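Local coordinates for protein glycerol dehydrogenase (Bacillus coagulans, PDB 6CSJ) that probably catalyses the NAD+-dependent oxidation of glycerol and related polyols, and in this engineered double mutant has acquired D-lactate dehydrogenase activity, at residues 116-121 with 232-237; 162-167 with 268-273; 264-269 with 310-315. The protein carries 2 engineered substitutions. All coordinates share one frame; numbering follows the deposited sequence.

Contact 1: residues 116-121 with 232-237. Engineered in segment 116-121: N121 (natural residue Asp).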
# COMPACT_ATOMS: atom_id res chain seq x y z
N THR A 116 -9.00 1.85 -7.41
CA THR A 116 -10.37 2.14 -7.04
C THR A 116 -10.55 2.18 -5.51
O THR A 116 -11.67 2.39 -5.02
CB THR A 116 -11.33 1.09 -7.64
OG1 THR A 116 -10.90 -0.21 -7.23
CG2 THR A 116 -11.31 1.17 -9.14
N ILE A 117 -9.46 1.95 -4.78
CA ILE A 117 -9.42 2.02 -3.31
C ILE A 117 -8.08 2.64 -2.93
O ILE A 117 -7.14 2.65 -3.73
CB ILE A 117 -9.56 0.62 -2.66
CG1 ILE A 117 -8.31 -0.25 -2.93
CG2 ILE A 117 -10.87 -0.04 -3.12
CD1 ILE A 117 -8.47 -1.74 -2.68
N ALA A 118 -7.99 3.14 -1.70
CA ALA A 118 -6.76 3.76 -1.19
C ALA A 118 -6.42 3.11 0.16
O ALA A 118 -6.43 3.76 1.20
CB ALA A 118 -6.93 5.25 -1.06
N SER A 119 -6.11 1.81 0.08
CA SER A 119 -5.93 0.94 1.24
C SER A 119 -4.48 0.49 1.50
O SER A 119 -4.21 -0.12 2.53
CB SER A 119 -6.80 -0.31 1.06
OG SER A 119 -6.42 -1.01 -0.12
N THR A 120 -3.58 0.72 0.55
CA THR A 120 -2.16 0.40 0.77
C THR A 120 -1.30 1.44 0.05
O THR A 120 -1.80 2.23 -0.77
CB THR A 120 -1.76 -1.02 0.26
OG1 THR A 120 -1.53 -1.02 -1.17
CG2 THR A 120 -2.81 -2.12 0.60
N ASN A 121 -0.01 1.42 0.34
CA ASN A 121 0.95 2.28 -0.36
C ASN A 121 1.67 1.57 -1.55
O ASN A 121 2.66 2.07 -2.06
CB ASN A 121 1.96 2.88 0.63
CG ASN A 121 2.79 1.84 1.36
OD1 ASN A 121 2.82 0.67 0.98
ND2 ASN A 121 3.47 2.26 2.41
N LYS A 232 -6.84 14.86 1.14
CA LYS A 232 -5.50 14.86 1.75
C LYS A 232 -5.07 13.47 2.21
O LYS A 232 -3.89 13.12 2.09
CB LYS A 232 -5.43 15.84 2.92
CG LYS A 232 -5.33 17.28 2.48
CD LYS A 232 -5.27 18.19 3.69
CE LYS A 232 -5.30 19.67 3.32
NZ LYS A 232 -5.78 20.44 4.50
N ILE A 233 -6.01 12.70 2.75
CA ILE A 233 -5.75 11.33 3.20
C ILE A 233 -5.45 10.41 2.02
O ILE A 233 -4.56 9.57 2.11
CB ILE A 233 -6.91 10.79 4.07
CG1 ILE A 233 -6.81 11.37 5.49
CG2 ILE A 233 -6.93 9.26 4.13
CD1 ILE A 233 -5.55 11.03 6.28
N ILE A 234 -6.18 10.55 0.92
CA ILE A 234 -5.90 9.76 -0.28
C ILE A 234 -4.49 10.03 -0.79
O ILE A 234 -3.77 9.10 -1.12
CB ILE A 234 -6.99 9.95 -1.36
CG1 ILE A 234 -8.27 9.20 -0.90
CG2 ILE A 234 -6.52 9.45 -2.72
CD1 ILE A 234 -9.49 9.42 -1.77
N GLU A 235 -4.09 11.31 -0.83
CA GLU A 235 -2.72 11.68 -1.21
C GLU A 235 -1.70 11.07 -0.22
O GLU A 235 -0.69 10.49 -0.64
CB GLU A 235 -2.55 13.20 -1.29
CG GLU A 235 -1.19 13.62 -1.85
CD GLU A 235 -0.86 15.09 -1.72
OE1 GLU A 235 -1.77 15.96 -1.66
OE2 GLU A 235 0.36 15.39 -1.72
N ALA A 236 -1.98 11.19 1.08
CA ALA A 236 -1.09 10.64 2.11
C ALA A 236 -0.96 9.11 2.07
O ALA A 236 0.15 8.58 2.14
CB ALA A 236 -1.54 11.10 3.49
N ASN A 237 -2.09 8.43 1.94
CA ASN A 237 -2.14 6.97 1.81
C ASN A 237 -1.42 6.43 0.58
O ASN A 237 -1.00 5.28 0.59
CB ASN A 237 -3.59 6.48 1.77
CG ASN A 237 -4.28 6.55 3.13
OD1 ASN A 237 -3.74 7.11 4.09
ND2 ASN A 237 -5.49 5.99 3.21
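N237, on helix 228-248, reaches across to A118 in the loop that follows strand 111-115. Its side chain can be followed outward from CB. N237 CB lies 4.0 Å from A118 O. CG is anti to the carbonyl carbon (chi1 -73°) and lies at the same 4.0 Å from A118 O. At the tip the amide splits its work. N237 ND2 donates to A118 O at 3.1 Å, with an N-H...O angle of 152°; the donor sits somewhat off the carbonyl plane. ND2 also has a weak bond to L165 O on helix 162-173. OD1 accepts from Q210 NE2 on helix 197-221. A leucine in place of N237 would probably leave A118 O without this donor and Q210 NE2 without its acceptor. One helical turn earlier, I234 CG1 touches A118 CB at 4.2 Å, the apolar part of the contact. At the other end, the engineered N121 puts its CA 3.7 Å from N237 O. N121 ND2 bonds to S241 OG, and N121 N to D171 OD2. The contact is largely buried. It packs the loop that leaves inner strand 111-115 of the parallel sheet against the helical part of the chain, an arrangement consistent with the two-domain iron-containing alcohol dehydrogenase fold, in which the active site lies in the cleft between the domains.

Contact 2: residues 162-167 with 268-273; sequences ARLLVS and HMYHGE
R163 and E273 form a side-on salt bridge, two nitrogens to two oxygens. R163 NE donates to E273 OE2 at 2.9 Å, close to the guanidinium plane. R163 NH2 donates to E273 OE1, also at 2.9 Å, but less straight (142°). Both oxygens use their syn lone pairs. OE1 takes a second donor on its anti side, tilted 33° from the carboxylate plane: the backbone Y270 N at 2.9 Å. Y270 is the N-cap of helix 271-285, so this bond is the N3-to-N-cap half of a capping box. E273 N finds S167 OG instead, in a weak bond of 3.3 Å. A water donates to R163 O; it also sits beside E273 OE2, but at a doubtfully short distance. The Y270 ring lies between two side chains of helix 162-173. R163 NH2 lies over one face, with the guanidinium and ring planes 37° apart. L164 CD2 covers the opposite face in a CH-pi contact, 4.1 Å from the ring centroid. The backbones come close at G272, where CA makes a C-H...O contact of 3.2 Å with S167 O. A CB on G272 would clash with that oxygen.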
# COMPACT_ATOMS: atom_id res chain seq x y z
N ALA A 162 -15.54 2.30 3.99
CA ALA A 162 -14.60 3.14 4.74
C ALA A 162 -13.50 2.34 5.45
O ALA A 162 -12.39 2.84 5.66
CB ALA A 162 -15.33 4.03 5.73
N ARG A 163 -13.81 1.10 5.81
CA ARG A 163 -12.81 0.19 6.37
C ARG A 163 -11.52 0.14 5.53
O ARG A 163 -10.42 0.05 6.09
CB ARG A 163 -13.39 -1.23 6.51
CG ARG A 163 -12.46 -2.17 7.25
CD ARG A 163 -12.99 -3.57 7.36
NE ARG A 163 -11.96 -4.43 7.94
CZ ARG A 163 -11.91 -5.75 7.84
NH1 ARG A 163 -12.83 -6.43 7.18
NH2 ARG A 163 -10.90 -6.41 8.42
N LEU A 164 -11.68 0.17 4.21
CA LEU A 164 -10.54 0.15 3.29
C LEU A 164 -9.71 1.44 3.33
O LEU A 164 -8.49 1.38 3.23
CB LEU A 164 -10.99 -0.16 1.86
CG LEU A 164 -11.37 -1.63 1.60
CD1 LEU A 164 -12.16 -1.75 0.30
CD2 LEU A 164 -10.14 -2.54 1.56
N LEU A 165 -10.37 2.59 3.47
CA LEU A 165 -9.65 3.87 3.58
C LEU A 165 -8.88 3.92 4.91
O LEU A 165 -7.72 4.36 4.95
CB LEU A 165 -10.60 5.07 3.47
CG LEU A 165 -9.89 6.43 3.35
CD1 LEU A 165 -9.20 6.60 2.01
CD2 LEU A 165 -10.87 7.57 3.58
N VAL A 166 -9.54 3.46 5.97
CA VAL A 166 -8.95 3.39 7.31
C VAL A 166 -7.74 2.45 7.31
O VAL A 166 -6.70 2.78 7.87
CB VAL A 166 -9.99 2.96 8.37
CG1 VAL A 166 -9.33 2.65 9.71
CG2 VAL A 166 -11.03 4.06 8.55
N SER A 167 -7.88 1.29 6.66
CA SER A 167 -6.76 0.36 6.51
C SER A 167 -5.56 1.03 5.82
O SER A 167 -4.42 0.80 6.22
CB SER A 167 -7.18 -0.90 5.75
OG SER A 167 -6.18 -1.90 5.85
N HIS A 268 -8.03 -12.70 7.91
CA HIS A 268 -9.20 -11.88 7.57
C HIS A 268 -8.97 -10.35 7.73
O HIS A 268 -9.79 -9.56 7.29
CB HIS A 268 -10.44 -12.35 8.36
CG HIS A 268 -10.53 -11.80 9.75
ND1 HIS A 268 -9.81 -12.32 10.81
CD2 HIS A 268 -11.26 -10.78 10.26
CE1 HIS A 268 -10.10 -11.64 11.91
NE2 HIS A 268 -10.98 -10.70 11.60
N MET A 269 -7.87 -9.94 8.38
CA MET A 269 -7.53 -8.52 8.52
C MET A 269 -6.75 -8.05 7.30
O MET A 269 -5.94 -8.79 6.74
CB MET A 269 -6.67 -8.28 9.77
CG MET A 269 -7.28 -8.78 11.07
SD MET A 269 -8.90 -8.11 11.46
CE MET A 269 -8.53 -6.38 11.80
N TYR A 270 -6.98 -6.80 6.90
CA TYR A 270 -6.29 -6.23 5.75
C TYR A 270 -4.85 -5.83 6.09
O TYR A 270 -4.47 -5.75 7.25
CB TYR A 270 -7.05 -5.01 5.19
CG TYR A 270 -8.46 -5.33 4.72
CD1 TYR A 270 -8.72 -6.40 3.87
CD2 TYR A 270 -9.53 -4.54 5.11
CE1 TYR A 270 -10.01 -6.69 3.44
CE2 TYR A 270 -10.82 -4.80 4.68
CZ TYR A 270 -11.05 -5.88 3.84
OH TYR A 270 -12.32 -6.18 3.41
N HIS A 271 -4.08 -5.60 5.04
CA HIS A 271 -2.65 -5.29 5.11
C HIS A 271 -2.36 -4.16 6.09
O HIS A 271 -1.61 -4.33 7.04
CB HIS A 271 -2.14 -4.97 3.69
CG HIS A 271 -0.66 -4.81 3.57
ND1 HIS A 271 0.16 -5.81 3.10
CD2 HIS A 271 0.14 -3.74 3.80
CE1 HIS A 271 1.41 -5.37 3.07
NE2 HIS A 271 1.42 -4.12 3.49
N GLY A 272 -2.99 -3.01 5.89
CA GLY A 272 -2.71 -1.82 6.68
C GLY A 272 -3.18 -1.88 8.13
O GLY A 272 -2.60 -1.23 9.01
N GLU A 273 -4.22 -2.66 8.38
CA GLU A 273 -4.70 -2.92 9.74
C GLU A 273 -3.62 -3.65 10.54
O GLU A 273 -3.34 -3.29 11.68
CB GLU A 273 -6.01 -3.73 9.71
CG GLU A 273 -7.18 -2.94 9.12
CD GLU A 273 -8.44 -3.77 8.89
OE1 GLU A 273 -8.34 -5.00 8.68
OE2 GLU A 273 -9.53 -3.16 8.90
O HOH W 1 -9.61 -0.65 8.81

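Contact 3: residues 264-269 with 310-315; sequences EETHHM and GDLGVK
L312, E265 and M269 bury the most surface where these two loops meet. L312 meets the other loop mainly through its backbone oxygen. L312 O lies 3.5 Å from T266 CA, in a C-H...O contact, and M269 CG packs against the same oxygen. The L312 side chain adds CB against T266 CG2 at 3.9 Å and CD2 against M269 CG. Farther out it touches K274 and F277 of helix 271-285. M269 is bent at chi2 and chi3, and its CE ends 3.4 Å from D311 O. E265 packs its CB on G313 O at 3.5 Å. Its chain then bends at chi2 (103°), and OE2 comes to 3.7 Å from V314 CA. E265 O has a weak bond from H268 ND1. G313 passes close to this group with a positive phi of 96°; a CB there would strike both E265 O and H268 CE1. The T266 and V314 side chains lie side by side, their CG2 atoms in contact, while T266 OG1 bonds back to L263 O. The arrangement is loop-to-loop packing within the helical part of the fold. It sets the type I turn from T266 to M269, just ahead of helix 271-285, against the loop between helices 290-303 and 319-329.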
# COMPACT_ATOMS: atom_id res chain seq x y z
N GLU A 264 -3.30 -17.69 11.87
CA GLU A 264 -4.38 -17.90 10.89
C GLU A 264 -5.59 -16.98 11.11
O GLU A 264 -6.17 -16.49 10.14
CB GLU A 264 -4.84 -19.38 10.92
CG GLU A 264 -5.18 -19.95 12.29
CD GLU A 264 -4.79 -21.41 12.47
OE1 GLU A 264 -3.68 -21.85 12.08
OE2 GLU A 264 -5.62 -22.12 13.03
N GLU A 265 -5.93 -16.73 12.37
CA GLU A 265 -7.00 -15.77 12.73
C GLU A 265 -6.81 -14.34 12.16
O GLU A 265 -7.78 -13.61 12.03
CB GLU A 265 -7.18 -15.64 14.25
CG GLU A 265 -7.17 -16.90 15.09
CD GLU A 265 -5.85 -17.12 15.84
OE1 GLU A 265 -4.81 -17.45 15.21
OE2 GLU A 265 -5.88 -17.01 17.07
N THR A 266 -5.57 -13.95 11.83
CA THR A 266 -5.30 -12.60 11.30
C THR A 266 -5.39 -12.49 9.78
O THR A 266 -5.26 -11.37 9.27
CB THR A 266 -3.91 -12.09 11.72
OG1 THR A 266 -2.89 -12.81 11.01
CG2 THR A 266 -3.71 -12.24 13.21
N HIS A 267 -5.60 -13.60 9.07
CA HIS A 267 -5.74 -13.57 7.61
C HIS A 267 -6.96 -12.77 7.11
O HIS A 267 -6.93 -12.22 6.03
CB HIS A 267 -5.76 -14.99 7.01
CG HIS A 267 -4.47 -15.73 7.16
ND1 HIS A 267 -4.35 -17.08 6.95
CD2 HIS A 267 -3.23 -15.30 7.51
CE1 HIS A 267 -3.10 -17.46 7.15
NE2 HIS A 267 -2.40 -16.39 7.49
N HIS A 268 -8.03 -12.70 7.91
CA HIS A 268 -9.20 -11.88 7.57
C HIS A 268 -8.97 -10.35 7.73
O HIS A 268 -9.79 -9.56 7.29
CB HIS A 268 -10.44 -12.35 8.36
CG HIS A 268 -10.53 -11.80 9.75
ND1 HIS A 268 -9.81 -12.32 10.81
CD2 HIS A 268 -11.26 -10.78 10.26
CE1 HIS A 268 -10.10 -11.64 11.91
NE2 HIS A 268 -10.98 -10.70 11.60
N MET A 269 -7.87 -9.94 8.38
CA MET A 269 -7.53 -8.52 8.52
C MET A 269 -6.75 -8.05 7.30
O MET A 269 -5.94 -8.79 6.74
CB MET A 269 -6.67 -8.28 9.77
CG MET A 269 -7.28 -8.78 11.07
SD MET A 269 -8.90 -8.11 11.46
CE MET A 269 -8.53 -6.38 11.80
N GLY A 310 -5.91 -9.15 20.00
CA GLY A 310 -7.37 -9.32 20.02
C GLY A 310 -8.07 -8.61 18.87
O GLY A 310 -8.90 -9.21 18.19
N ASP A 311 -7.71 -7.35 18.63
CA ASP A 311 -8.29 -6.57 17.52
C ASP A 311 -8.00 -7.18 16.14
O ASP A 311 -8.72 -6.90 15.18
CB ASP A 311 -7.80 -5.11 17.53
CG ASP A 311 -8.25 -4.32 18.76
OD1 ASP A 311 -9.16 -4.78 19.50
OD2 ASP A 311 -7.70 -3.22 18.98
N LEU A 312 -6.94 -7.99 16.03
CA LEU A 312 -6.63 -8.77 14.83
C LEU A 312 -7.29 -10.16 14.78
O LEU A 312 -7.00 -10.92 13.87
CB LEU A 312 -5.12 -8.94 14.68
CG LEU A 312 -4.26 -7.69 14.69
CD1 LEU A 312 -2.79 -8.12 14.54
CD2 LEU A 312 -4.66 -6.72 13.59
N GLY A 313 -8.16 -10.48 15.75
CA GLY A 313 -8.87 -11.76 15.80
C GLY A 313 -8.26 -12.84 16.68
O GLY A 313 -8.82 -13.94 16.79
N VAL A 314 -7.12 -12.56 17.31
CA VAL A 314 -6.40 -13.54 18.14
C VAL A 314 -7.05 -13.58 19.52
O VAL A 314 -6.87 -12.67 20.32
CB VAL A 314 -4.89 -13.21 18.27
CG1 VAL A 314 -4.16 -14.31 19.04
CG2 VAL A 314 -4.24 -13.01 16.92
N LYS A 315 -7.81 -14.64 19.80
CA LYS A 315 -8.55 -14.78 21.06
C LYS A 315 -7.67 -15.16 22.25
O LYS A 315 -8.00 -14.79 23.37
CB LYS A 315 -9.67 -15.81 20.92
CG LYS A 315 -10.69 -15.48 19.83
CD LYS A 315 -12.04 -16.13 20.11
CE LYS A 315 -13.12 -15.51 19.27
NZ LYS A 315 -14.35 -16.34 19.33

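In the fold
From the N terminus, contact 1 opens at 116-121, just after strand 111-115 of the parallel sheet. Contact 2 opens next, at 162-167 on helix 162-173. Contact 1 closes at 232-237 before contact 2 closes at 268-273, so the two cross. They also touch, through L164 and L165 against S119 and I234 among others. Contact 3 opens at 264-269, sharing H268 and M269 with contact 2, and closes a shorter loop at 310-315. Contacts 1 and 3 follow in series and stay about 10 Å apart at their nearest atoms. Together the three tie the loop after strand 111-115 to helices 228-248, 162-173 and 271-285, and then to the loop before helix 319-329.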